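PA3566 protein (Pseudomonas aeruginosa, PDB 1X7V) is of unknown function but belongs to the antibiotic biosynthesis monooxygenase family, and may therefore have oxidoreductase activity. Local coordinates at residues Ala22-Leu27 against His53-Ile58; Leu7-Thr12 against Val90-Leu95. All coordinates share one frame; numbering follows the deposited sequence.

Contact 1 (Ala22-Leu27 against His53-Ile58); sequences ALEREL and HLFYMI
The ring of Phe55 rises from strand 54-61 to meet helix 20-36, and three helical side chains gather round it, each on a different part of the ring. Leu27 comes nearest, its CD1 lying 3.6 Å from Phe55 CG and equally close to CB, so that it covers the root of the ring. One turn earlier, Leu23 reaches the ring's flank with CD2, 3.8 Å from Phe55 CD1 and slightly farther from CE1. The far end belongs to Glu24, whose CB sits 3.8 Å from Phe55 CE2 and nearly as close to CZ; here a methylene of an acidic residue does apolar work while its carboxylate goes on to a salt bridge with Arg28. Leu23 and Phe55 run past each other in opposite directions, whereas the Leu27 and Phe55 side chains cross obliquely. Two residues along the strand, selenomethionine Met57 bends at chi2 and chi3 to bring its CE within 4.1 Å of Leu27 CD2. In this alpha-beta plait helix 20-36 packs against one face of the antiparallel sheet, and the contact fills part of the layer between them; the axes of segments 22-27 and 54-58 run 12° from parallel and come within 10.0 Å. Phe55 and Met57 point toward the helix, while Leu54 and Tyr56, alternating with them, point away. With CG anti to the backbone N (chi1 178°), Leu23 sends CD2 to the CD1/CE1 flank of the ring; with CG beside the N (chi1 -67°), Leu27 brings CD1 to the ring's root and CD2 toward Met57. Beyond this first shell, Phe79 of helix 74-80 packs on Leu27, and Gln47 and Tyr43 of strand 40-47 touch Phe55 and Met57 respectively.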
# COMPACT_ATOMS: atom_id res chain seq x y z
N ALA A 22 -13.76 -2.13 6.98
CA ALA A 22 -13.90 -1.02 6.06
C ALA A 22 -12.55 -0.72 5.41
O ALA A 22 -12.42 -0.50 4.18
CB ALA A 22 -14.44 0.23 6.77
N LEU A 23 -11.51 -0.69 6.22
CA LEU A 23 -10.17 -0.44 5.67
C LEU A 23 -9.67 -1.54 4.67
O LEU A 23 -9.08 -1.23 3.61
CB LEU A 23 -9.18 -0.20 6.84
CG LEU A 23 -7.71 0.04 6.38
CD1 LEU A 23 -7.72 1.26 5.47
CD2 LEU A 23 -6.70 0.15 7.54
N GLU A 24 -9.89 -2.81 4.99
CA GLU A 24 -9.58 -3.92 4.10
C GLU A 24 -10.28 -3.76 2.76
O GLU A 24 -9.65 -4.00 1.74
CB GLU A 24 -10.01 -5.24 4.73
CG GLU A 24 -9.78 -6.48 3.82
CD GLU A 24 -10.17 -7.80 4.50
OE1 GLU A 24 -10.03 -7.90 5.76
OE2 GLU A 24 -10.59 -8.74 3.79
N ARG A 25 -11.57 -3.39 2.78
CA ARG A 25 -12.36 -3.16 1.56
C ARG A 25 -11.65 -2.12 0.71
O ARG A 25 -11.45 -2.31 -0.47
CB ARG A 25 -13.77 -2.68 1.91
CG ARG A 25 -14.58 -2.41 0.73
CD ARG A 25 -16.03 -2.26 1.07
NE ARG A 25 -16.20 -1.25 2.07
CZ ARG A 25 -16.78 -1.43 3.25
NH1 ARG A 25 -17.36 -2.58 3.63
NH2 ARG A 25 -16.82 -0.40 4.05
N GLU A 26 -11.22 -1.04 1.34
CA GLU A 26 -10.59 0.06 0.64
C GLU A 26 -9.21 -0.31 0.11
O GLU A 26 -8.88 0.05 -1.04
CB GLU A 26 -10.53 1.29 1.56
CG GLU A 26 -11.92 1.85 1.89
CD GLU A 26 -12.75 2.27 0.64
OE1 GLU A 26 -12.33 3.24 -0.03
OE2 GLU A 26 -13.83 1.64 0.33
N LEU A 27 -8.40 -0.97 0.93
CA LEU A 27 -7.05 -1.45 0.52
C LEU A 27 -7.11 -2.46 -0.62
O LEU A 27 -6.31 -2.45 -1.55
CB LEU A 27 -6.29 -2.03 1.73
CG LEU A 27 -5.89 -1.08 2.83
CD1 LEU A 27 -5.34 -1.80 4.06
CD2 LEU A 27 -4.87 -0.01 2.28
N HIS A 53 -6.70 -5.23 12.75
CA HIS A 53 -6.54 -3.83 12.35
C HIS A 53 -5.26 -3.48 11.63
O HIS A 53 -5.15 -2.34 11.15
CB HIS A 53 -6.64 -2.97 13.60
CG HIS A 53 -7.94 -3.12 14.32
ND1 HIS A 53 -9.04 -2.33 14.02
CD2 HIS A 53 -8.34 -3.97 15.27
CE1 HIS A 53 -10.06 -2.71 14.77
NE2 HIS A 53 -9.66 -3.70 15.54
N LEU A 54 -4.34 -4.44 11.51
CA LEU A 54 -3.01 -4.21 10.91
C LEU A 54 -2.89 -4.91 9.58
O LEU A 54 -3.16 -6.10 9.46
CB LEU A 54 -1.91 -4.72 11.79
CG LEU A 54 -1.33 -3.75 12.80
CD1 LEU A 54 -0.50 -4.51 13.79
CD2 LEU A 54 -0.51 -2.71 12.00
N PHE A 55 -2.53 -4.11 8.57
CA PHE A 55 -2.37 -4.54 7.18
C PHE A 55 -1.01 -4.09 6.70
O PHE A 55 -0.46 -3.11 7.22
CB PHE A 55 -3.41 -3.91 6.27
CG PHE A 55 -4.83 -4.21 6.68
CD1 PHE A 55 -5.48 -3.45 7.62
CD2 PHE A 55 -5.45 -5.32 6.19
CE1 PHE A 55 -6.77 -3.80 8.02
CE2 PHE A 55 -6.67 -5.62 6.56
CZ PHE A 55 -7.33 -4.85 7.49
N TYR A 56 -0.51 -4.81 5.71
CA TYR A 56 0.84 -4.55 5.16
C TYR A 56 0.75 -4.61 3.68
O TYR A 56 0.29 -5.63 3.15
CB TYR A 56 1.84 -5.63 5.62
CG TYR A 56 1.90 -5.83 7.10
CD1 TYR A 56 1.01 -6.69 7.76
CD2 TYR A 56 2.82 -5.14 7.88
CE1 TYR A 56 1.07 -6.90 9.16
CE2 TYR A 56 2.88 -5.34 9.27
CZ TYR A 56 1.98 -6.21 9.90
OH TYR A 56 2.02 -6.41 11.28
N MSE A 57 1.20 -3.54 3.00
CA MSE A 57 1.35 -3.62 1.54
C MSE A 57 2.84 -3.78 1.29
O MSE A 57 3.62 -2.96 1.75
CB MSE A 57 0.82 -2.35 0.84
CG MSE A 57 0.53 -2.50 -0.61
SE MSE A 57 -1.15 -3.54 -0.82
CE MSE A 57 -2.53 -2.02 -0.39
N ILE A 58 3.22 -4.83 0.58
CA ILE A 58 4.61 -5.06 0.15
C ILE A 58 4.63 -4.74 -1.32
O ILE A 58 3.93 -5.35 -2.14
CB ILE A 58 5.15 -6.48 0.44
CG1 ILE A 58 5.01 -6.86 1.95
CG2 ILE A 58 6.62 -6.61 -0.04
CD1 ILE A 58 5.38 -8.26 2.25

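Contact 2 (Leu7-Thr12 against Val90-Leu95); sequences LTLIAT and VKIDQL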
# COMPACT_ATOMS: atom_id res chain seq x y z
N LEU A 7 13.22 -0.50 -5.82
CA LEU A 7 12.82 0.05 -4.54
C LEU A 7 11.73 -0.83 -3.92
O LEU A 7 10.67 -1.01 -4.52
CB LEU A 7 12.20 1.42 -4.73
CG LEU A 7 11.63 2.12 -3.48
CD1 LEU A 7 12.67 2.32 -2.39
CD2 LEU A 7 11.11 3.50 -3.97
N THR A 8 11.98 -1.38 -2.75
CA THR A 8 10.94 -2.08 -2.01
C THR A 8 10.31 -1.08 -1.03
O THR A 8 11.01 -0.24 -0.43
CB THR A 8 11.50 -3.35 -1.28
OG1 THR A 8 11.98 -4.31 -2.25
CG2 THR A 8 10.42 -4.01 -0.37
N LEU A 9 8.99 -1.12 -0.92
CA LEU A 9 8.25 -0.29 0.04
C LEU A 9 7.41 -1.24 0.85
O LEU A 9 6.81 -2.13 0.29
CB LEU A 9 7.36 0.72 -0.69
CG LEU A 9 7.67 2.19 -0.66
CD1 LEU A 9 8.86 2.46 -1.55
CD2 LEU A 9 6.50 3.06 -1.14
N ILE A 10 7.38 -1.07 2.17
CA ILE A 10 6.45 -1.79 3.01
C ILE A 10 5.64 -0.71 3.73
O ILE A 10 6.20 0.14 4.43
CB ILE A 10 7.16 -2.70 4.04
CG1 ILE A 10 8.08 -3.72 3.36
CG2 ILE A 10 6.12 -3.39 4.96
CD1 ILE A 10 9.09 -4.29 4.35
N ALA A 11 4.33 -0.75 3.52
CA ALA A 11 3.41 0.20 4.13
C ALA A 11 2.69 -0.60 5.20
O ALA A 11 2.10 -1.60 4.87
CB ALA A 11 2.43 0.75 3.10
N THR A 12 2.81 -0.20 6.46
CA THR A 12 2.08 -0.83 7.56
C THR A 12 0.95 0.14 7.92
O THR A 12 1.19 1.29 8.34
CB THR A 12 2.97 -1.10 8.76
OG1 THR A 12 4.11 -1.91 8.39
CG2 THR A 12 2.20 -1.86 9.80
N VAL A 90 -0.07 5.18 9.58
CA VAL A 90 0.52 4.66 8.34
C VAL A 90 2.04 4.83 8.49
O VAL A 90 2.52 5.93 8.68
CB VAL A 90 -0.00 5.41 7.07
CG1 VAL A 90 0.60 4.82 5.84
CG2 VAL A 90 -1.55 5.31 6.95
N LYS A 91 2.76 3.72 8.41
CA LYS A 91 4.21 3.73 8.43
C LYS A 91 4.66 3.31 7.05
O LYS A 91 4.16 2.34 6.50
CB LYS A 91 4.73 2.73 9.44
CG LYS A 91 6.21 2.73 9.62
CD LYS A 91 6.49 1.82 10.85
CE LYS A 91 7.94 1.57 11.09
NZ LYS A 91 8.10 0.15 11.67
N ILE A 92 5.64 4.04 6.49
CA ILE A 92 6.14 3.74 5.19
C ILE A 92 7.63 3.47 5.35
O ILE A 92 8.35 4.30 5.84
CB ILE A 92 5.94 4.88 4.21
CG1 ILE A 92 4.45 5.27 4.04
CG2 ILE A 92 6.55 4.53 2.83
CD1 ILE A 92 3.61 4.23 3.46
N ASP A 93 8.05 2.26 4.99
CA ASP A 93 9.47 1.91 5.00
C ASP A 93 9.93 1.77 3.57
O ASP A 93 9.24 1.18 2.74
CB ASP A 93 9.67 0.60 5.75
CG ASP A 93 9.29 0.72 7.22
OD1 ASP A 93 9.58 1.78 7.85
OD2 ASP A 93 8.68 -0.25 7.76
N GLN A 94 11.07 2.38 3.30
CA GLN A 94 11.71 2.28 2.02
C GLN A 94 13.00 1.47 2.10
O GLN A 94 13.78 1.73 2.94
CB GLN A 94 12.00 3.64 1.45
CG GLN A 94 10.71 4.36 1.07
CD GLN A 94 11.05 5.75 0.56
OE1 GLN A 94 11.61 5.88 -0.53
NE2 GLN A 94 10.79 6.78 1.39
N LEU A 95 13.21 0.50 1.18
CA LEU A 95 14.32 -0.38 1.36
C LEU A 95 14.77 -1.01 0.07
O LEU A 95 13.98 -1.08 -0.87
CB LEU A 95 13.97 -1.47 2.38
CG LEU A 95 12.61 -2.12 2.34
CD1 LEU A 95 12.69 -3.59 2.64
CD2 LEU A 95 11.61 -1.45 3.35
O HOH W 1 6.01 -0.32 7.27
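Six backbone hydrogen bonds join Leu7-Thr12 to Val90-Leu95, in reciprocal pairs at Thr8-Leu95, Ile10-Asp93 and Thr12-Lys91. The two straightest are Lys91 N to Thr12 O, 2.9 Å at 172°, and Asp93 N to Ile10 O, 2.9 Å at 170°. A water is hydrogen-bonded to Ile10 O, to Asp93 OD2 at 2.7 Å and to Thr12 OG1 at 2.7 Å, so one molecule links a backbone carbonyl and two side chains across the strands. Lys91 NZ makes a long salt bridge, 4.0 Å, to the same Asp93 OD2. On the face carrying Thr8, Ile10, Thr12, Lys91, Asp93 and Leu95, the last holds CG in the crowded position between backbone N and carbonyl carbon (chi1 42°), which brings CD1 near Thr8 CG2 and CD2 to 3.9 Å from Ile10 CD1. The other face carries Leu9, Ala11, Ile92 and Gln94: Ile92 CD1 rests on Ala11 CB at 3.7 Å, and Leu9 lies alongside Gln94 with its CD1 on Gln94 CG. Leu67 of helix 64-71 touches Leu7 and Leu9. Antiparallel pairing of first and last strands, within the order 2-3-1-4, belongs to the ferredoxin-like alpha-beta plait of the dimeric alpha/beta-barrel clan.

How the contacts relate
From the N terminus, strand 7-15 supplies the first half of contact 2, and helix 20-36, which follows it, the first half of contact 1. The chain then turns through strand 40-47 into strand 54-61, where contact 1 closes its loop; two more helices pass before strand 87-96 returns beside the first strand and closes contact 2. Contact 1 is thus nested within the loop of contact 2. The two meet along the border between strands 54-61 and 7-15, where Met57 N probably hydrogen-bonds to Ala11 O at 2.8 Å and Leu54 packs on Thr12. Together they join helix 20-36 and strand 87-96, outermost within this chain, to one sheet.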